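Local coordinates for periplasmic binding protein (Veillonella parvula, PDB 4LJS) that probably captures a small ligand, such as a chelated metal, in the periplasm and delivers it to a membrane transporter, at residues L95-N99 / L100-L104; T127-Q130 / A131-A134; Y155-I158 / R159-R163; R173-Q176 / E177-Q180. All blocks are in the same frame, centred on the assembly; numbering follows the deposited sequence.

Interaction 1: residues L95-N99 / L100-L104; sequences LKYAN and LESVL
Asn99 and Ser102 meet where the chain passes from the 3-10 segment 95-97, through an inverse gamma turn centred on Ala98, into helix 100-106, whose first turn is closed by Val103 N donating to Asn99 O at 3.1 Å. The side chain of Asn99 folds forward over this first turn. Its CG sits between the backbone N and the carbonyl carbon (chi1 59°), which carries OD1 to the start of the helix. There OD1 accepts from Ser102 N at 2.9 Å along a nearly straight N-H (167°), and from Ser102 OG at 3.0 Å. Both donors are tilted out of the amide plane and arrive over the same face, the hydroxyl from the flank of the C=O and the backbone N from nearer its end. Two bonds therefore grip one oxygen and fix the rotation of the amide. Ser102 turns its side chain back toward the 3-10 segment, with OG anti to the carbonyl carbon (chi1 -52°). Its CB rests 3.3 Å from Tyr97 O, while OG lies at the edge of the Tyr97 ring, 4.1 Å from CD1. Val103 CG2 lies 3.8 Å from the same Tyr97 O. Beyond the contact, the Tyr97 ring meets Tyr92 edge to face and touches Met71 of strand 67-71, while Val103 packs on Val48 and Trp129. An asparagine accepting from the backbone N three residues ahead is the classic N-cap of an alpha-helix, here at the start of helix 100-106, in a surface contact, before strand 110-113 of the parallel sheet.

Interaction 2: residues T127-Q130 / A131-A134; sequences TFWQ and ARLA
Ala131 N makes two weak bonds, to Thr127 O and Phe128 O, where helix 126-130 gives way to the turn; Ala131 CB lies 3.5 Å from Phe128 O. Arg132 N then donates to Trp129 O at 2.9 Å, from above the carbonyl plane. The Arg132 side chain runs alongside Phe128 in the same direction, its CD 3.5 Å from Phe128 CE1 and its guanidinium only 23° from the plane of the phenyl ring. A bend about the CG-CD bond (chi3 64°) turns NE toward the indole, and the edge of the guanidinium faces Trp129 CZ3, the indole standing steeply to it. Leu133, with positive phi (58°), is the C-prime residue of a Schellman motif: its N bonds weakly to Gln130 O, closing a type I turn, and Ala134 N returns to Trp129 O at 2.9 Å. Arg132 N and Ala134 N reach that oxygen from opposite faces of its plane. The buried Ala134 places CB 4.2 Å from Trp129 CB, and its carbonyl O receives a CA-H contact from Gln130. Phe128 CD1 lies over the centre of the Trp129 indole, whose NE1 is held by Leu123 O and which packs on Val103 and Leu104 of helix 100-106.

Interaction 3: residues Y155-I158 / R159-R163; sequences YKYI and RDLGR
Lys156 and Asp160 cross at an angle on one side of helix 151-164, and Tyr157 and Leu161 do the same one residue further on, both pairs following the i to i+4 spacing of an alpha-helix. The first pair is a salt bridge. Lys156 sends CG anti to its N (chi1 164°) and stays extended until chi4, where a bend brings NZ back to Asp160 OD2 at 2.9 Å, nearly in line with the C-O bond. Asp160 leans toward the preceding turn, CG 3.2 Å from Lys156 O, the carbonyl that also accepts from Asp160 N. OD2 is also hydrogen-bonded to Tyr137 OH, and Lys156 NZ donates weakly to Glu27 O, so this buried carboxylate links the helix to strand 135-138 and its lysine to strand 19-29; the paired charges probably favour the ionised forms. The second pair is apolar. Leu161 puts CD1 over one face of the Tyr157 ring, a CH-pi contact 4.0 Å from the centroid and 28° off the normal, while the ring also packs on helix 52-60. Arg159 instead lays one face of its guanidinium over Tyr155 O, and NE forms a salt bridge to Glu172 of helix 168-188. On Tyr157, the closest approach of the methyl is at the hydroxyl-bearing end of the ring, Leu161 CD1 standing 3.6 Å from CE2 and 3.7 Å from CZ.

Interaction 4: residues R173-Q176 / E177-Q180; sequences RLIQ and EMQQ
Ile175 and Gln179 lie side by side on the packed flank of this stretch of alpha-helix, with the methyl CG2 of Ile175 set against the amide of Gln179, 3.6 Å from its CD. The Gln179 chain, extended beyond CG, lays its whole amide against that methyl. Met178, a selenomethionine, is buried beside Ile175. It bends at chi3 (-63°), which swings its CE back over the preceding turn to 3.6 Å from Leu174 O and 3.8 Å from Ile175 CA. Its own N reaches Leu174 O only through a weak bond, but that oxygen also accepts from a water, which donates a second, weak bond to Glu177 OE1. Gln176 and Gln180 mark the exposed side. Their side chains cross with amide planes 31° apart, and Gln180 NE2 comes within 3.1 Å of Gln176 CD; the angle to OE1 is too poor for a hydrogen bond, whereas Gln180 N binds Gln176 O firmly at 2.8 Å. Arg173 NH1 and Glu177 OE1, opposite in charge, stay 4.8 Å apart. Within the fold, Met178 touches Tyr155 and Ile158 of helix 151-164 and also Leu299, Leu300 and Ile303 of helix 299-310.

How the interactions relate
Interaction 1, at the surface, starts helix 100-106 and interaction 2, partly buried, ends helix 126-130, the start fixed by a side-chain cap and the finish made by backbone bonds of a Schellman turn; they meet where Leu104 CD2 packs 3.4 Å from Arg132 NE and against Trp129. Interactions 3 and 4 are instead mid-helix i to i+4 contacts on consecutive helices, 151-164 and 168-188, with centres about 12 Å apart, joined by Tyr155 and Ile158 against Met178. Interaction 3 is the most buried and carries the salt bridge; interaction 4 is partly buried, with Gln176 and Gln180 on its exposed side. The centres of interactions 1 and 4 lie about 35 Å apart, on opposite sides of the chain's centre.

Interaction 1: residues L95-N99 / L100-L104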
loop_
_atom_site.group_PDB
_atom_site.type_symbol
_atom_site.label_atom_id
_atom_site.label_comp_id
_atom_site.label_asym_id
_atom_site.label_seq_id
_atom_site.Cartn_x
_atom_site.Cartn_y
_atom_site.Cartn_z
ATOM N N LEU A 95 -5.813 15.948 8.873
ATOM C CA LEU A 95 -6.425 14.926 9.734
ATOM C C LEU A 95 -7.379 15.485 10.785
ATOM O O LEU A 95 -8.151 14.734 11.379
ATOM C CB LEU A 95 -5.360 14.077 10.431
ATOM C CG LEU A 95 -4.714 13.014 9.544
ATOM C CD1 LEU A 95 -3.521 12.382 10.260
ATOM C CD2 LEU A 95 -5.752 11.959 9.150
ATOM N N LYS A 96 -7.327 16.792 11.028
ATOM C CA LYS A 96 -8.278 17.393 11.957
ATOM C C LYS A 96 -9.691 17.383 11.370
ATOM O O LYS A 96 -10.651 17.679 12.073
ATOM C CB LYS A 96 -7.853 18.801 12.397
ATOM C CG LYS A 96 -8.104 19.913 11.385
ATOM C CD LYS A 96 -7.306 21.163 11.761
ATOM C CE LYS A 96 -7.817 22.400 11.041
ATOM N NZ LYS A 96 -8.052 22.156 9.594
ATOM N N TYR A 97 -9.815 17.012 10.096
ATOM C CA TYR A 97 -11.131 16.845 9.471
ATOM C C TYR A 97 -11.612 15.397 9.510
ATOM O O TYR A 97 -12.742 15.107 9.113
ATOM C CB TYR A 97 -11.136 17.341 8.019
ATOM C CG TYR A 97 -10.922 18.829 7.867
ATOM C CD1 TYR A 97 -11.902 19.736 8.256
ATOM C CD2 TYR A 97 -9.740 19.327 7.325
ATOM C CE1 TYR A 97 -11.708 21.109 8.117
ATOM C CE2 TYR A 97 -9.536 20.697 7.178
ATOM C CZ TYR A 97 -10.520 21.579 7.574
ATOM O OH TYR A 97 -10.314 22.931 7.429
ATOM N N ALA A 98 -10.759 14.496 9.991
ATOM C CA ALA A 98 -11.094 13.077 10.033
ATOM C C ALA A 98 -11.905 12.771 11.280
ATOM O O ALA A 98 -11.457 12.058 12.173
ATOM C CB ALA A 98 -9.821 12.194 9.970
ATOM N N ASN A 99 -13.099 13.343 11.344
ATOM C CA ASN A 99 -14.026 13.071 12.428
ATOM C C ASN A 99 -15.417 13.085 11.828
ATOM O O ASN A 99 -15.620 13.617 10.730
ATOM C CB ASN A 99 -13.909 14.111 13.537
ATOM C CG ASN A 99 -14.175 15.508 13.041
ATOM O OD1 ASN A 99 -15.324 15.890 12.835
ATOM N ND2 ASN A 99 -13.112 16.275 12.823
ATOM N N LEU A 100 -16.371 12.502 12.542
ATOM C CA LEU A 100 -17.690 12.284 11.977
ATOM C C LEU A 100 -18.382 13.602 11.611
ATOM O O LEU A 100 -19.021 13.709 10.559
ATOM C CB LEU A 100 -18.546 11.431 12.922
ATOM C CG LEU A 100 -19.995 11.156 12.494
ATOM C CD1 LEU A 100 -20.070 10.412 11.152
ATOM C CD2 LEU A 100 -20.743 10.393 13.584
ATOM N N GLU A 101 -18.232 14.606 12.464
ATOM C CA GLU A 101 -18.936 15.867 12.261
ATOM C C GLU A 101 -18.474 16.577 10.979
ATOM O O GLU A 101 -19.299 17.056 10.202
ATOM C CB GLU A 101 -18.792 16.770 13.487
ATOM C CG GLU A 101 -20.078 17.428 13.892
ATOM C CD GLU A 101 -19.969 18.215 15.189
ATOM O OE1 GLU A 101 -20.182 17.616 16.272
ATOM O OE2 GLU A 101 -19.688 19.432 15.120
ATOM N N SER A 102 -17.165 16.622 10.746
ATOM C CA SER A 102 -16.622 17.231 9.520
ATOM C C SER A 102 -17.011 16.447 8.260
ATOM O O SER A 102 -17.361 17.032 7.237
ATOM C CB SER A 102 -15.092 17.339 9.584
ATOM O OG SER A 102 -14.668 17.984 10.769
ATOM N N VAL A 103 -16.929 15.123 8.331
ATOM C CA VAL A 103 -17.279 14.290 7.180
ATOM C C VAL A 103 -18.776 14.352 6.830
ATOM O O VAL A 103 -19.136 14.335 5.653
ATOM C CB VAL A 103 -16.787 12.852 7.354
ATOM C CG1 VAL A 103 -17.291 11.965 6.222
ATOM C CG2 VAL A 103 -15.260 12.835 7.387
ATOM N N LEU A 104 -19.638 14.454 7.842
ATOM C CA LEU A 104 -21.058 14.690 7.602
ATOM C C LEU A 104 -21.275 15.972 6.783
ATOM O O LEU A 104 -22.051 15.980 5.831
ATOM C CB LEU A 104 -21.840 14.751 8.924
ATOM C CG LEU A 104 -22.149 13.392 9.582
ATOM C CD1 LEU A 104 -22.654 13.556 11.017
ATOM C CD2 LEU A 104 -23.149 12.597 8.753
#

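Interaction 2: residues T127-Q130 / A131-A134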
loop_
_atom_site.group_PDB
_atom_site.type_symbol
_atom_site.label_atom_id
_atom_site.label_comp_id
_atom_site.label_asym_id
_atom_site.label_seq_id
_atom_site.Cartn_x
_atom_site.Cartn_y
_atom_site.Cartn_z
ATOM N N THR A 127 -23.686 0.656 7.247
ATOM C CA THR A 127 -25.121 0.743 7.492
ATOM C C THR A 127 -25.562 2.186 7.763
ATOM O O THR A 127 -26.613 2.625 7.295
ATOM C CB THR A 127 -25.530 -0.173 8.660
ATOM O OG1 THR A 127 -25.416 -1.540 8.242
ATOM C CG2 THR A 127 -26.969 0.092 9.090
ATOM N N PHE A 128 -24.745 2.917 8.510
ATOM C CA PHE A 128 -25.020 4.313 8.806
ATOM C C PHE A 128 -25.042 5.134 7.521
ATOM O O PHE A 128 -25.968 5.909 7.283
ATOM C CB PHE A 128 -23.961 4.852 9.772
ATOM C CG PHE A 128 -24.049 6.327 10.018
ATOM C CD1 PHE A 128 -23.359 7.224 9.210
ATOM C CD2 PHE A 128 -24.796 6.824 11.074
ATOM C CE1 PHE A 128 -23.431 8.597 9.443
ATOM C CE2 PHE A 128 -24.871 8.195 11.309
ATOM C CZ PHE A 128 -24.180 9.081 10.487
ATOM N N TRP A 129 -24.019 4.953 6.696
ATOM C CA TRP A 129 -23.875 5.725 5.469
ATOM C C TRP A 129 -24.877 5.327 4.395
ATOM O O TRP A 129 -25.295 6.160 3.591
ATOM C CB TRP A 129 -22.441 5.621 4.942
ATOM C CG TRP A 129 -21.499 6.399 5.796
ATOM C CD1 TRP A 129 -20.552 5.900 6.643
ATOM C CD2 TRP A 129 -21.443 7.827 5.922
ATOM N NE1 TRP A 129 -19.902 6.930 7.284
ATOM C CE2 TRP A 129 -20.426 8.123 6.856
ATOM C CE3 TRP A 129 -22.149 8.884 5.330
ATOM C CZ2 TRP A 129 -20.096 9.432 7.214
ATOM C CZ3 TRP A 129 -21.824 10.187 5.684
ATOM C CH2 TRP A 129 -20.800 10.450 6.619
ATOM N N GLN A 130 -25.264 4.056 4.384
ATOM C CA GLN A 130 -26.235 3.586 3.408
ATOM C C GLN A 130 -27.597 4.228 3.663
ATOM O O GLN A 130 -28.399 4.400 2.746
ATOM C CB GLN A 130 -26.311 2.057 3.399
ATOM C CG GLN A 130 -25.146 1.415 2.639
ATOM C CD GLN A 130 -24.984 -0.070 2.920
ATOM O OE1 GLN A 130 -25.693 -0.637 3.749
ATOM N NE2 GLN A 130 -24.045 -0.705 2.227
ATOM N N ALA A 131 -27.842 4.609 4.910
ATOM C CA ALA A 131 -29.081 5.292 5.248
ATOM C C ALA A 131 -29.009 6.750 4.792
ATOM O O ALA A 131 -30.030 7.426 4.678
ATOM C CB ALA A 131 -29.335 5.209 6.741
ATOM N N ARG A 132 -27.792 7.226 4.540
ATOM C CA ARG A 132 -27.583 8.580 4.043
ATOM C C ARG A 132 -27.329 8.563 2.538
ATOM O O ARG A 132 -26.832 9.535 1.977
ATOM C CB ARG A 132 -26.417 9.244 4.784
ATOM C CG ARG A 132 -26.575 9.210 6.302
ATOM C CD ARG A 132 -25.523 10.049 7.034
ATOM N NE ARG A 132 -25.599 11.488 6.745
ATOM C CZ ARG A 132 -26.542 12.309 7.208
ATOM N NH1 ARG A 132 -27.524 11.845 7.974
ATOM N NH2 ARG A 132 -26.515 13.605 6.894
ATOM N N LEU A 133 -27.683 7.449 1.897
ATOM C CA LEU A 133 -27.471 7.248 0.460
ATOM C C LEU A 133 -26.012 7.376 0.003
ATOM O O LEU A 133 -25.728 7.889 -1.080
ATOM C CB LEU A 133 -28.378 8.161 -0.365
ATOM C CG LEU A 133 -29.857 7.786 -0.256
ATOM C CD1 LEU A 133 -30.678 8.659 -1.157
ATOM C CD2 LEU A 133 -30.054 6.316 -0.604
ATOM N N ALA A 134 -25.096 6.900 0.837
ATOM C CA ALA A 134 -23.691 6.837 0.470
ATOM C C ALA A 134 -23.218 5.398 0.570
ATOM O O ALA A 134 -23.852 4.562 1.219
ATOM C CB ALA A 134 -22.854 7.725 1.372
#

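Interaction 3: residues Y155-I158 / R159-R163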
loop_
_atom_site.group_PDB
_atom_site.type_symbol
_atom_site.label_atom_id
_atom_site.label_comp_id
_atom_site.label_asym_id
_atom_site.label_seq_id
_atom_site.Cartn_x
_atom_site.Cartn_y
_atom_site.Cartn_z
ATOM N N TYR A 155 -4.498 -6.293 -5.866
ATOM C CA TYR A 155 -5.034 -6.336 -7.227
ATOM C C TYR A 155 -6.556 -6.174 -7.234
ATOM O O TYR A 155 -7.095 -5.389 -8.010
ATOM C CB TYR A 155 -4.649 -7.640 -7.930
ATOM C CG TYR A 155 -3.168 -7.773 -8.204
ATOM C CD1 TYR A 155 -2.372 -6.649 -8.355
ATOM C CD2 TYR A 155 -2.565 -9.025 -8.318
ATOM C CE1 TYR A 155 -1.017 -6.761 -8.608
ATOM C CE2 TYR A 155 -1.203 -9.147 -8.568
ATOM C CZ TYR A 155 -0.434 -8.005 -8.710
ATOM O OH TYR A 155 0.921 -8.092 -8.959
ATOM N N LYS A 156 -7.239 -6.926 -6.372
ATOM C CA LYS A 156 -8.693 -6.879 -6.313
ATOM C C LYS A 156 -9.141 -5.489 -5.878
ATOM O O LYS A 156 -10.138 -4.960 -6.373
ATOM C CB LYS A 156 -9.238 -7.931 -5.339
ATOM C CG LYS A 156 -10.701 -7.676 -4.934
ATOM C CD LYS A 156 -11.281 -8.793 -4.059
ATOM C CE LYS A 156 -12.683 -8.443 -3.540
ATOM N NZ LYS A 156 -12.674 -7.366 -2.496
ATOM N N TYR A 157 -8.387 -4.908 -4.949
ATOM C CA TYR A 157 -8.665 -3.577 -4.433
ATOM C C TYR A 157 -8.691 -2.594 -5.593
ATOM O O TYR A 157 -9.642 -1.833 -5.764
ATOM C CB TYR A 157 -7.575 -3.191 -3.437
ATOM C CG TYR A 157 -7.683 -1.804 -2.834
ATOM C CD1 TYR A 157 -8.505 -1.565 -1.736
ATOM C CD2 TYR A 157 -6.932 -0.742 -3.337
ATOM C CE1 TYR A 157 -8.588 -0.313 -1.163
ATOM C CE2 TYR A 157 -7.009 0.524 -2.769
ATOM C CZ TYR A 157 -7.844 0.733 -1.682
ATOM O OH TYR A 157 -7.939 1.981 -1.099
ATOM N N ILE A 158 -7.648 -2.647 -6.410
ATOM C CA ILE A 158 -7.540 -1.768 -7.570
ATOM C C ILE A 158 -8.682 -2.035 -8.551
ATOM O O ILE A 158 -9.292 -1.110 -9.086
ATOM C CB ILE A 158 -6.169 -1.950 -8.249
ATOM C CG1 ILE A 158 -5.066 -1.470 -7.300
ATOM C CG2 ILE A 158 -6.106 -1.197 -9.562
ATOM C CD1 ILE A 158 -3.669 -1.741 -7.772
ATOM N N ARG A 159 -8.988 -3.313 -8.747
ATOM C CA ARG A 159 -10.032 -3.722 -9.668
ATOM C C ARG A 159 -11.416 -3.253 -9.194
ATOM O O ARG A 159 -12.235 -2.799 -10.000
ATOM C CB ARG A 159 -9.983 -5.242 -9.823
ATOM C CG ARG A 159 -10.882 -5.807 -10.886
ATOM C CD ARG A 159 -10.600 -7.298 -11.087
ATOM N NE ARG A 159 -9.412 -7.542 -11.906
ATOM C CZ ARG A 159 -8.342 -8.224 -11.504
ATOM N NH1 ARG A 159 -8.293 -8.732 -10.281
ATOM N NH2 ARG A 159 -7.318 -8.407 -12.334
ATOM N N ASP A 160 -11.674 -3.358 -7.892
ATOM C CA ASP A 160 -12.946 -2.908 -7.316
ATOM C C ASP A 160 -13.143 -1.404 -7.501
ATOM O O ASP A 160 -14.210 -0.949 -7.910
ATOM C CB ASP A 160 -13.015 -3.234 -5.825
ATOM C CG ASP A 160 -13.256 -4.702 -5.556
ATOM O OD1 ASP A 160 -13.735 -5.407 -6.472
ATOM O OD2 ASP A 160 -12.973 -5.150 -4.420
ATOM N N LEU A 161 -12.113 -0.630 -7.186
ATOM C CA LEU A 161 -12.196 0.809 -7.363
ATOM C C LEU A 161 -12.385 1.132 -8.846
ATOM O O LEU A 161 -13.167 2.007 -9.197
ATOM C CB LEU A 161 -10.975 1.505 -6.762
ATOM C CG LEU A 161 -10.973 1.482 -5.224
ATOM C CD1 LEU A 161 -9.682 2.047 -4.647
ATOM C CD2 LEU A 161 -12.180 2.241 -4.665
ATOM N N GLY A 162 -11.696 0.393 -9.712
ATOM C CA GLY A 162 -11.901 0.517 -11.144
ATOM C C GLY A 162 -13.354 0.345 -11.565
ATOM O O GLY A 162 -13.868 1.120 -12.371
ATOM N N ARG A 163 -14.029 -0.665 -11.018
ATOM C CA ARG A 163 -15.443 -0.873 -11.327
ATOM C C ARG A 163 -16.318 0.264 -10.786
ATOM O O ARG A 163 -17.240 0.728 -11.460
ATOM C CB ARG A 163 -15.945 -2.215 -10.782
ATOM C CG ARG A 163 -15.302 -3.441 -11.394
ATOM C CD ARG A 163 -15.930 -4.716 -10.834
ATOM N NE ARG A 163 -17.329 -4.856 -11.238
ATOM C CZ ARG A 163 -18.238 -5.564 -10.573
ATOM N NH1 ARG A 163 -17.903 -6.195 -9.454
ATOM N NH2 ARG A 163 -19.487 -5.635 -11.022
#

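Interaction 4: residues R173-Q176 / E177-Q180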
loop_
_atom_site.group_PDB
_atom_site.type_symbol
_atom_site.label_atom_id
_atom_site.label_comp_id
_atom_site.label_asym_id
_atom_site.label_seq_id
_atom_site.Cartn_x
_atom_site.Cartn_y
_atom_site.Cartn_z
ATOM N N ARG A 173 -4.878 -2.223 -16.913
ATOM C CA ARG A 173 -3.550 -1.878 -17.406
ATOM C C ARG A 173 -2.567 -1.786 -16.241
ATOM O O ARG A 173 -1.458 -2.316 -16.313
ATOM C CB ARG A 173 -3.580 -0.562 -18.180
ATOM C CG ARG A 173 -2.214 -0.094 -18.657
ATOM C CD ARG A 173 -2.294 1.304 -19.236
ATOM N NE ARG A 173 -3.109 2.175 -18.394
ATOM C CZ ARG A 173 -2.649 2.860 -17.350
ATOM N NH1 ARG A 173 -1.367 2.788 -17.011
ATOM N NH2 ARG A 173 -3.478 3.622 -16.645
ATOM N N LEU A 174 -2.979 -1.119 -15.164
ATOM C CA LEU A 174 -2.124 -0.973 -13.985
ATOM C C LEU A 174 -1.789 -2.321 -13.346
ATOM O O LEU A 174 -0.645 -2.588 -12.998
ATOM C CB LEU A 174 -2.779 -0.048 -12.957
ATOM C CG LEU A 174 -2.924 1.400 -13.419
ATOM C CD1 LEU A 174 -3.813 2.169 -12.464
ATOM C CD2 LEU A 174 -1.557 2.066 -13.567
ATOM N N ILE A 175 -2.801 -3.164 -13.199
ATOM C CA ILE A 175 -2.629 -4.498 -12.642
ATOM C C ILE A 175 -1.709 -5.349 -13.524
ATOM O O ILE A 175 -0.795 -6.014 -13.030
ATOM C CB ILE A 175 -3.997 -5.182 -12.488
ATOM C CG1 ILE A 175 -4.754 -4.568 -11.305
ATOM C CG2 ILE A 175 -3.850 -6.690 -12.341
ATOM C CD1 ILE A 175 -6.223 -4.903 -11.292
ATOM N N GLN A 176 -1.951 -5.316 -14.831
ATOM C CA GLN A 176 -1.171 -6.101 -15.771
ATOM C C GLN A 176 0.308 -5.706 -15.773
ATOM O O GLN A 176 1.182 -6.562 -15.900
ATOM C CB GLN A 176 -1.746 -5.994 -17.183
ATOM C CG GLN A 176 -1.154 -7.018 -18.146
ATOM C CD GLN A 176 -1.456 -6.716 -19.603
ATOM O OE1 GLN A 176 -1.848 -7.601 -20.364
ATOM N NE2 GLN A 176 -1.258 -5.464 -20.003
ATOM N N GLU A 177 0.582 -4.411 -15.639
ATOM C CA GLU A 177 1.954 -3.916 -15.583
ATOM C C GLU A 177 2.697 -4.585 -14.430
ATOM O O GLU A 177 3.823 -5.065 -14.583
ATOM C CB GLU A 177 1.948 -2.395 -15.400
ATOM C CG GLU A 177 3.284 -1.776 -15.018
ATOM C CD GLU A 177 3.228 -0.251 -14.959
ATOM O OE1 GLU A 177 2.111 0.307 -14.846
ATOM O OE2 GLU A 177 4.304 0.386 -15.036
HETATM N N MSE A 178 2.044 -4.621 -13.274
HETATM C CA MSE A 178 2.618 -5.222 -12.079
HETATM C C MSE A 178 2.787 -6.734 -12.225
HETATM O O MSE A 178 3.846 -7.291 -11.910
HETATM C CB MSE A 178 1.750 -4.882 -10.866
HETATM C CG MSE A 178 1.805 -3.402 -10.500
HETATM SE SE MSE A 178 0.792 -2.900 -8.896
HETATM C CE MSE A 178 -0.987 -3.354 -9.470
ATOM N N GLN A 179 1.747 -7.397 -12.717
ATOM C CA GLN A 179 1.790 -8.844 -12.882
ATOM C C GLN A 179 2.844 -9.282 -13.901
ATOM O O GLN A 179 3.553 -10.266 -13.688
ATOM C CB GLN A 179 0.422 -9.374 -13.300
ATOM C CG GLN A 179 -0.671 -9.190 -12.256
ATOM C CD GLN A 179 -1.987 -9.801 -12.711
ATOM O OE1 GLN A 179 -2.274 -9.854 -13.908
ATOM N NE2 GLN A 179 -2.785 -10.278 -11.762
ATOM N N GLN A 180 2.937 -8.559 -15.011
ATOM C CA GLN A 180 3.916 -8.881 -16.042
ATOM C C GLN A 180 5.341 -8.687 -15.531
ATOM O O GLN A 180 6.259 -9.414 -15.917
ATOM C CB GLN A 180 3.689 -8.026 -17.288
ATOM C CG GLN A 180 2.466 -8.432 -18.087
ATOM C CD GLN A 180 2.259 -7.586 -19.328
ATOM O OE1 GLN A 180 2.966 -6.602 -19.556
ATOM N NE2 GLN A 180 1.281 -7.966 -20.137
HETATM O O HOH W 1 1.273 -0.369 -12.020
#